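Local coordinates for FMN reductase [NAD(P)H] (PDB 1ZCH), which uses NADH or NADPH to reduce FMN and also reduces nitroaromatic compounds, quinones, chromates and azo dyes, working as a flavin-containing homodimer, at residues A[59-64]-A[68-73]. Sequence-based numbering, arbitrary orientation. Where two conformers were deposited one is given.
With FMN (flavin mononucleotide), chain D.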
loop_
_atom_site.group_PDB
_atom_site.type_symbol
_atom_site.label_atom_id
_atom_site.label_comp_id
_atom_site.label_asym_id
_atom_site.label_seq_id
_atom_site.Cartn_x
_atom_site.Cartn_y
_atom_site.Cartn_z
ATOM N N LYS A 59 -16.506 -16.506 11.070
ATOM C CA LYS A 59 -17.437 -15.927 10.109
ATOM C C LYS A 59 -16.664 -15.195 9.015
ATOM O O LYS A 59 -17.014 -15.267 7.840
ATOM C CB LYS A 59 -18.380 -14.946 10.809
ATOM C CG LYS A 59 -19.259 -15.566 11.883
ATOM C CD LYS A 59 -20.118 -14.508 12.557
ATOM C CE LYS A 59 -20.993 -15.112 13.639
ATOM N NZ LYS A 59 -21.914 -16.141 13.086
ATOM N N ILE A 60 -15.615 -14.481 9.412
ATOM C CA ILE A 60 -14.794 -13.752 8.452
ATOM C C ILE A 60 -14.187 -14.735 7.457
ATOM O O ILE A 60 -14.172 -14.489 6.249
ATOM C CB ILE A 60 -13.654 -12.980 9.162
ATOM C CG1 ILE A 60 -14.244 -11.842 9.999
ATOM C CG2 ILE A 60 -12.669 -12.440 8.133
ATOM C CD1 ILE A 60 -13.209 -11.031 10.771
ATOM N N SER A 61 -13.687 -15.852 7.976
ATOM C CA SER A 61 -13.080 -16.879 7.139
ATOM C C SER A 61 -14.056 -17.374 6.075
ATOM O O SER A 61 -13.682 -17.574 4.915
ATOM C CB SER A 61 -12.627 -18.053 8.005
ATOM O OG SER A 61 -12.081 -19.084 7.204
ATOM N N GLU A 62 -15.308 -17.573 6.475
ATOM C CA GLU A 62 -16.336 -18.052 5.558
ATOM C C GLU A 62 -16.633 -17.017 4.480
ATOM O O GLU A 62 -16.820 -17.357 3.311
ATOM C CB GLU A 62 -17.614 -18.387 6.334
ATOM C CG GLU A 62 -17.375 -19.319 7.517
ATOM C CD GLU A 62 -18.657 -19.782 8.181
ATOM O OE1 GLU A 62 -19.514 -18.927 8.501
ATOM O OE2 GLU A 62 -18.802 -21.008 8.391
ATOM N N LEU A 63 -16.675 -15.751 4.875
ATOM C CA LEU A 63 -16.943 -14.669 3.937
ATOM C C LEU A 63 -15.767 -14.484 2.973
ATOM O O LEU A 63 -15.935 -13.956 1.871
ATOM C CB LEU A 63 -17.198 -13.367 4.701
ATOM C CG LEU A 63 -18.469 -13.315 5.561
ATOM C CD1 LEU A 63 -18.517 -12.013 6.348
ATOM C CD2 LEU A 63 -19.691 -13.438 4.667
ATOM N N ALA A 64 -14.585 -14.927 3.392
ATOM C CA ALA A 64 -13.380 -14.809 2.574
ATOM C C ALA A 64 -13.143 -16.032 1.690
ATOM O O ALA A 64 -12.035 -16.245 1.196
ATOM C CB ALA A 64 -12.167 -14.570 3.467
ATOM N N PRO A 68 -8.973 -21.842 5.647
ATOM C CA PRO A 68 -8.624 -22.453 6.934
ATOM C C PRO A 68 -7.588 -21.762 7.817
ATOM O O PRO A 68 -7.687 -21.827 9.045
ATOM C CB PRO A 68 -8.214 -23.873 6.540
ATOM C CG PRO A 68 -7.686 -23.702 5.158
ATOM C CD PRO A 68 -8.700 -22.779 4.542
ATOM N N TRP A 69 -6.599 -21.108 7.214
ATOM C CA TRP A 69 -5.578 -20.436 8.007
ATOM C C TRP A 69 -6.125 -19.247 8.795
ATOM O O TRP A 69 -5.554 -18.862 9.812
ATOM C CB TRP A 69 -4.399 -20.014 7.118
ATOM C CG TRP A 69 -4.775 -19.581 5.734
ATOM C CD1 TRP A 69 -5.057 -18.311 5.312
ATOM C CD2 TRP A 69 -4.894 -20.423 4.581
ATOM N NE1 TRP A 69 -5.341 -18.312 3.965
ATOM C CE2 TRP A 69 -5.249 -19.595 3.493
ATOM C CE3 TRP A 69 -4.736 -21.800 4.362
ATOM C CZ2 TRP A 69 -5.446 -20.097 2.201
ATOM C CZ3 TRP A 69 -4.931 -22.299 3.078
ATOM C CH2 TRP A 69 -5.284 -21.448 2.015
ATOM N N ILE A 70 -7.235 -18.676 8.334
ATOM C CA ILE A 70 -7.858 -17.554 9.032
ATOM C C ILE A 70 -8.454 -18.083 10.339
ATOM O O ILE A 70 -8.289 -17.480 11.402
ATOM C CB ILE A 70 -8.986 -16.915 8.182
ATOM C CG1 ILE A 70 -8.387 -16.258 6.936
ATOM C CG2 ILE A 70 -9.756 -15.885 9.012
ATOM C CD1 ILE A 70 -9.419 -15.659 5.993
ATOM N N ASP A 71 -9.138 -19.221 10.247
ATOM C CA ASP A 71 -9.758 -19.855 11.409
ATOM C C ASP A 71 -8.680 -20.365 12.367
ATOM O O ASP A 71 -8.797 -20.249 13.591
ATOM C CB ASP A 71 -10.647 -21.015 10.963
ATOM C CG ASP A 71 -11.367 -21.670 12.120
ATOM O OD1 ASP A 71 -12.217 -21.002 12.749
ATOM O OD2 ASP A 71 -11.080 -22.850 12.404
ATOM N N GLN A 72 -7.635 -20.944 11.789
ATOM C CA GLN A 72 -6.531 -21.521 12.544
ATOM C C GLN A 72 -5.673 -20.523 13.324
ATOM O O GLN A 72 -5.344 -20.763 14.488
ATOM C CB GLN A 72 -5.651 -22.331 11.586
ATOM C CG GLN A 72 -4.556 -23.149 12.242
ATOM C CD GLN A 72 -3.755 -23.944 11.227
ATOM O OE1 GLN A 72 -3.102 -23.373 10.349
ATOM N NE2 GLN A 72 -3.806 -25.269 11.334
ATOM N N ALA A 73 -5.305 -19.409 12.695
ATOM C CA ALA A 73 -4.474 -18.406 13.362
ATOM C C ALA A 73 -5.265 -17.672 14.438
ATOM O O ALA A 73 -6.467 -17.464 14.295
ATOM C CB ALA A 73 -3.930 -17.408 12.346
HETATM N N1 FMN D . -3.095 -15.478 0.059
HETATM C C2 FMN D . -4.130 -16.281 0.372
HETATM O O2 FMN D . -3.978 -17.429 0.692
HETATM N N3 FMN D . -5.488 -15.807 0.347
HETATM C C4 FMN D . -5.801 -14.486 0.005
HETATM O O4 FMN D . -6.966 -14.130 -0.006
HETATM C C4A FMN D . -4.681 -13.596 -0.322
HETATM N N5 FMN D . -4.919 -12.293 -0.676
HETATM C C5A FMN D . -3.835 -11.442 -0.801
HETATM C C6 FMN D . -4.108 -10.043 -0.974
HETATM C C7 FMN D . -3.080 -9.107 -1.055
HETATM C C7M FMN D . -3.419 -7.635 -1.173
HETATM C C8 FMN D . -1.674 -9.550 -1.004
HETATM C C8M FMN D . -0.523 -8.576 -1.041
HETATM C C9 FMN D . -1.378 -10.935 -0.870
HETATM C C9A FMN D . -2.444 -11.890 -0.753
HETATM N N10 FMN D . -2.235 -13.328 -0.511
HETATM C C10 FMN D . -3.300 -14.158 -0.266
HETATM C "C1'" FMN D . -0.835 -13.867 -0.488
HETATM C "C2'" FMN D . -0.228 -14.025 -1.923
HETATM O "O2'" FMN D . -0.768 -15.217 -2.511
HETATM C "C3'" FMN D . 1.299 -14.106 -1.772
HETATM O "O3'" FMN D . 1.764 -12.860 -1.217
HETATM C "C4'" FMN D . 1.995 -14.331 -3.136
HETATM O "O4'" FMN D . 1.633 -15.595 -3.701
HETATM C "C5'" FMN D . 3.498 -14.230 -2.920
HETATM O "O5'" FMN D . 3.992 -15.442 -2.060
HETATM P P FMN D . 4.702 -15.107 -0.739
HETATM O O1P FMN D . 6.044 -14.622 -1.014
HETATM O O2P FMN D . 4.783 -16.321 0.050
HETATM O O3P FMN D . 3.964 -14.089 -0.000
#
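Ser61 and Ile70 meet in a small, buried helix-helix contact, where helix 54-63 turns back into the short helix 68-72 beside the flavin pocket. The short axes run antiparallel at 171° and approach to 8.4 Å, a spacing that suits small Ser61 on the helix, with Ala64 just past its end, facing the branched Ile70. Ile70 CG2, anti to the backbone N, lies against Ser61 CB at 3.7 Å, while its other branch carries CD1 to Ala64 CB at 3.9 Å. Cutting Ile70 back to an alanine removes CG2 and CD1, which would probably leave Ala64 CB without its partner across the contact, reduce Ser61 to touching CB alone and open a gap between the helices. The two helices form a helical hairpin of the nitroreductase fold, between strands 46-51 and 75-82 in sequence; Ile70 also packs on Ile135 and Val162 of the sheet. Serine suits this helical position because it is small and its hydroxyl can bond back to the turn: OG (chi1 178°) hydrogen-bonds Gln67 O, and Gln67 NE2 bonds Ala64 O. Trp69 CZ2 touches FMN O2 at 3.4 Å, while NE1 weakly hydrogen-bonds Gln67 OE1, which also bonds FMN. Pro68 CD lies 4.0 Å above one face of the Trp69 ring, offset toward the rim.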